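Local coordinates for erythrocyte membrane protein 1 (Plasmodium falciparum, PDB 6S8T) that binds the host receptor ICAM-1 through the DBLbeta domain described here, one piece of a larger PfEMP1 adhesin of infected erythrocytes, at residues 17-27 and 285-293. Residues are numbered along the deposited sequence; the frame is centred on the assembly and turned at random. Where two conformers were deposited one is given.
Sequences NQMAHQMHEDA and TPLDDYIPQ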
loop_
_atom_site.group_PDB
_atom_site.type_symbol
_atom_site.label_atom_id
_atom_site.label_comp_id
_atom_site.label_asym_id
_atom_site.label_seq_id
_atom_site.Cartn_x
_atom_site.Cartn_y
_atom_site.Cartn_z
ATOM N N ASN A 17 -2.403 13.396 -6.338
ATOM C CA ASN A 17 -1.795 13.995 -5.153
ATOM C C ASN A 17 -2.513 15.275 -4.741
ATOM O O ASN A 17 -2.688 15.536 -3.546
ATOM C CB ASN A 17 -0.312 14.273 -5.393
ATOM C CG ASN A 17 0.409 14.705 -4.127
ATOM O OD1 ASN A 17 0.856 13.869 -3.340
ATOM N ND2 ASN A 17 0.521 16.013 -3.924
ATOM N N GLN A 18 -2.927 16.092 -5.713
ATOM C CA GLN A 18 -3.706 17.278 -5.376
ATOM C C GLN A 18 -5.079 16.908 -4.830
ATOM O O GLN A 18 -5.618 17.626 -3.979
ATOM C CB GLN A 18 -3.835 18.194 -6.593
ATOM C CG GLN A 18 -2.520 18.836 -7.013
ATOM C CD GLN A 18 -2.665 19.738 -8.225
ATOM O OE1 GLN A 18 -3.121 20.878 -8.117
ATOM N NE2 GLN A 18 -2.275 19.229 -9.389
ATOM N N MET A 19 -5.660 15.798 -5.294
ATOM C CA MET A 19 -6.907 15.332 -4.696
ATOM C C MET A 19 -6.695 14.909 -3.247
ATOM O O MET A 19 -7.545 15.175 -2.387
ATOM C CB MET A 19 -7.493 14.172 -5.504
ATOM C CG MET A 19 -7.961 14.526 -6.910
ATOM S SD MET A 19 -9.225 15.813 -6.963
ATOM C CE MET A 19 -10.295 15.301 -5.625
ATOM N N ALA A 20 -5.566 14.249 -2.960
ATOM C CA ALA A 20 -5.277 13.839 -1.590
ATOM C C ALA A 20 -5.147 15.046 -0.671
ATOM O O ALA A 20 -5.610 15.016 0.475
ATOM C CB ALA A 20 -3.999 12.997 -1.551
ATOM N N HIS A 21 -4.518 16.116 -1.159
ATOM C CA HIS A 21 -4.415 17.341 -0.375
ATOM C C HIS A 21 -5.794 17.890 -0.026
ATOM O O HIS A 21 -6.002 18.407 1.079
ATOM C CB HIS A 21 -3.593 18.376 -1.144
ATOM C CG HIS A 21 -3.322 19.629 -0.371
ATOM N ND1 HIS A 21 -4.203 20.688 -0.340
ATOM C CD2 HIS A 21 -2.267 19.993 0.395
ATOM C CE1 HIS A 21 -3.704 21.650 0.416
ATOM N NE2 HIS A 21 -2.531 21.253 0.874
ATOM N N GLN A 22 -6.753 17.776 -0.948
ATOM C CA GLN A 22 -8.109 18.233 -0.656
ATOM C C GLN A 22 -8.765 17.369 0.415
ATOM O O GLN A 22 -9.453 17.887 1.302
ATOM C CB GLN A 22 -8.950 18.236 -1.934
ATOM C CG GLN A 22 -10.413 18.604 -1.725
ATOM C CD GLN A 22 -11.211 18.547 -3.011
ATOM O OE1 GLN A 22 -10.664 18.721 -4.101
ATOM N NE2 GLN A 22 -12.508 18.290 -2.895
ATOM N N MET A 23 -8.563 16.050 0.350
ATOM C CA MET A 23 -9.105 15.167 1.379
ATOM C C MET A 23 -8.494 15.460 2.747
ATOM O O MET A 23 -9.190 15.373 3.765
ATOM C CB MET A 23 -8.879 13.702 0.990
ATOM C CG MET A 23 -9.517 13.286 -0.336
ATOM S SD MET A 23 -11.323 13.351 -0.327
ATOM C CE MET A 23 -11.685 12.931 -2.031
ATOM N N HIS A 24 -7.202 15.811 2.788
ATOM C CA HIS A 24 -6.552 16.143 4.055
ATOM C C HIS A 24 -7.147 17.400 4.678
ATOM O O HIS A 24 -7.366 17.453 5.895
ATOM C CB HIS A 24 -5.049 16.326 3.846
ATOM C CG HIS A 24 -4.349 16.956 5.014
ATOM N ND1 HIS A 24 -4.299 16.369 6.261
ATOM C CD2 HIS A 24 -3.665 18.121 5.122
ATOM C CE1 HIS A 24 -3.616 17.145 7.086
ATOM N NE2 HIS A 24 -3.221 18.214 6.419
ATOM N N GLU A 25 -7.400 18.428 3.865
ATOM C CA GLU A 25 -7.981 19.658 4.392
ATOM C C GLU A 25 -9.374 19.410 4.954
ATOM O O GLU A 25 -9.718 19.923 6.025
ATOM C CB GLU A 25 -8.025 20.732 3.303
ATOM C CG GLU A 25 -6.660 21.151 2.776
ATOM C CD GLU A 25 -5.739 21.658 3.868
ATOM O OE1 GLU A 25 -4.591 21.174 3.954
ATOM O OE2 GLU A 25 -6.164 22.537 4.647
ATOM N N ASP A 26 -10.185 18.617 4.249
ATOM C CA ASP A 26 -11.538 18.327 4.719
ATOM C C ASP A 26 -11.517 17.588 6.051
ATOM O O ASP A 26 -12.326 17.874 6.942
ATOM C CB ASP A 26 -12.293 17.515 3.666
ATOM C CG ASP A 26 -12.512 18.287 2.376
ATOM O OD1 ASP A 26 -12.181 19.491 2.332
ATOM O OD2 ASP A 26 -13.016 17.684 1.403
ATOM N N ALA A 27 -10.600 16.627 6.205
ATOM C CA ALA A 27 -10.486 15.909 7.469
ATOM C C ALA A 27 -10.004 16.825 8.586
ATOM O O ALA A 27 -10.441 16.685 9.735
ATOM C CB ALA A 27 -9.541 14.716 7.315
ATOM N N THR A 285 5.127 16.060 5.565
ATOM C CA THR A 285 4.389 14.826 5.791
ATOM C C THR A 285 3.736 14.403 4.479
ATOM O O THR A 285 3.076 15.228 3.823
ATOM C CB THR A 285 3.322 15.005 6.879
ATOM O OG1 THR A 285 3.927 15.543 8.061
ATOM C CG2 THR A 285 2.665 13.673 7.212
ATOM N N PRO A 286 3.889 13.149 4.062
ATOM C CA PRO A 286 3.284 12.711 2.801
ATOM C C PRO A 286 1.769 12.618 2.903
ATOM O O PRO A 286 1.192 12.544 3.990
ATOM C CB PRO A 286 3.911 11.334 2.565
ATOM C CG PRO A 286 4.273 10.854 3.926
ATOM C CD PRO A 286 4.679 12.079 4.694
ATOM N N LEU A 287 1.125 12.618 1.735
ATOM C CA LEU A 287 -0.329 12.594 1.639
ATOM C C LEU A 287 -0.860 11.242 1.176
ATOM O O LEU A 287 -2.032 11.141 0.793
ATOM C CB LEU A 287 -0.811 13.703 0.705
ATOM C CG LEU A 287 -0.610 15.134 1.206
ATOM C CD1 LEU A 287 -0.926 16.132 0.106
ATOM C CD2 LEU A 287 -1.476 15.393 2.431
ATOM N N ASP A 288 -0.022 10.201 1.209
ATOM C CA ASP A 288 -0.444 8.885 0.736
ATOM C C ASP A 288 -1.600 8.328 1.560
ATOM O O ASP A 288 -2.417 7.559 1.042
ATOM C CB ASP A 288 0.742 7.917 0.764
ATOM C CG ASP A 288 1.907 8.379 -0.109
ATOM O OD1 ASP A 288 2.508 9.434 0.193
ATOM O OD2 ASP A 288 2.225 7.681 -1.096
ATOM N N ASP A 289 -1.691 8.701 2.837
ATOM C CA ASP A 289 -2.747 8.166 3.688
ATOM C C ASP A 289 -4.142 8.693 3.339
ATOM O O ASP A 289 -5.108 8.275 3.988
ATOM C CB ASP A 289 -2.430 8.448 5.161
ATOM C CG ASP A 289 -2.122 9.912 5.432
ATOM O OD1 ASP A 289 -1.594 10.598 4.529
ATOM O OD2 ASP A 289 -2.397 10.371 6.565
ATOM N N TYR A 290 -4.289 9.570 2.344
ATOM C CA TYR A 290 -5.610 9.999 1.891
ATOM C C TYR A 290 -5.984 9.444 0.526
ATOM O O TYR A 290 -7.053 9.782 0.006
ATOM C CB TYR A 290 -5.703 11.526 1.869
ATOM C CG TYR A 290 -5.486 12.143 3.222
ATOM C CD1 TYR A 290 -6.529 12.258 4.135
ATOM C CD2 TYR A 290 -4.230 12.593 3.600
ATOM C CE1 TYR A 290 -6.322 12.816 5.381
ATOM C CE2 TYR A 290 -4.014 13.149 4.837
ATOM C CZ TYR A 290 -5.060 13.262 5.724
ATOM O OH TYR A 290 -4.833 13.823 6.956
ATOM N N ILE A 291 -5.129 8.626 -0.075
ATOM C CA ILE A 291 -5.462 7.931 -1.315
ATOM C C ILE A 291 -6.078 6.590 -0.934
ATOM O O ILE A 291 -5.504 5.862 -0.110
ATOM C CB ILE A 291 -4.223 7.756 -2.209
ATOM C CG1 ILE A 291 -3.691 9.121 -2.654
ATOM C CG2 ILE A 291 -4.544 6.875 -3.408
ATOM C CD1 ILE A 291 -2.479 9.039 -3.546
ATOM N N PRO A 292 -7.241 6.230 -1.484
ATOM C CA PRO A 292 -7.868 4.953 -1.115
ATOM C C PRO A 292 -6.907 3.777 -1.267
ATOM O O PRO A 292 -6.169 3.672 -2.249
ATOM C CB PRO A 292 -9.047 4.850 -2.083
ATOM C CG PRO A 292 -9.401 6.283 -2.382
ATOM C CD PRO A 292 -8.086 7.023 -2.395
ATOM N N GLN A 293 -6.935 2.882 -0.275
ATOM C CA GLN A 293 -5.963 1.791 -0.212
ATOM C C GLN A 293 -6.030 0.890 -1.442
ATOM O O GLN A 293 -4.996 0.394 -1.904
ATOM C CB GLN A 293 -6.182 0.978 1.069
ATOM C CG GLN A 293 -5.193 -0.174 1.281
ATOM C CD GLN A 293 -5.365 -0.845 2.634
ATOM O OE1 GLN A 293 -6.331 -1.574 2.861
ATOM N NE2 GLN A 293 -4.432 -0.593 3.544
#
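Tyr-290 lays its ring along one side of the helix at 17-27 and meets His-24 in two ways at once. The CB of His-24 sits over one face of the phenol, 3.7 Å from the ring centroid, a CH-pi contact displaced toward the rim at CE2 and CZ. With CG anti to the backbone N (chi1 167°), the imidazole swings past the rim of the phenol, and ND1 donates to Tyr-290 OH at 2.7 Å with an N-H...O angle of 159°. The oxygen lies close to the imidazole plane, while the two ring planes are inclined at 59°. The hydroxyl is also hydrogen-bonded to Glu-254, so two partners fix the far end of the tyrosine; the carboxylate may polarise it.

At Ala-20, whose side chain is a single methyl, the backbones come close: its CA is 5.2 Å from the CA of Tyr-290. Ala-20 CB rests 3.6 Å from Leu-287 O and also touches Ile-291 CG1, while Met-23 CB meets Tyr-290 CB at 3.9 Å before the methionine chain turns away. Leu-287 points at the helix and divides its methyls, CD1 lying against His-21 CB at 3.7 Å and CD2 approaching His-24 CB. One turn beyond His-24, Ala-27 CB approaches CE1 of the tyrosine.

Here a helix near the N-terminus of this mostly helical Duffy-binding-like domain packs on an irregular connection far along the chain. The 3-10 turn 288-290 lies between helix 246-268 and helix 293-319, with Pro-292 as N-cap residue of the latter. Salt bridges from Asp-288 to Arg-183 and from Asp-289 to Arg-257 tie it to helices 172-194 and 246-268, while helix 388-402 touches both Met-23 and Pro-292.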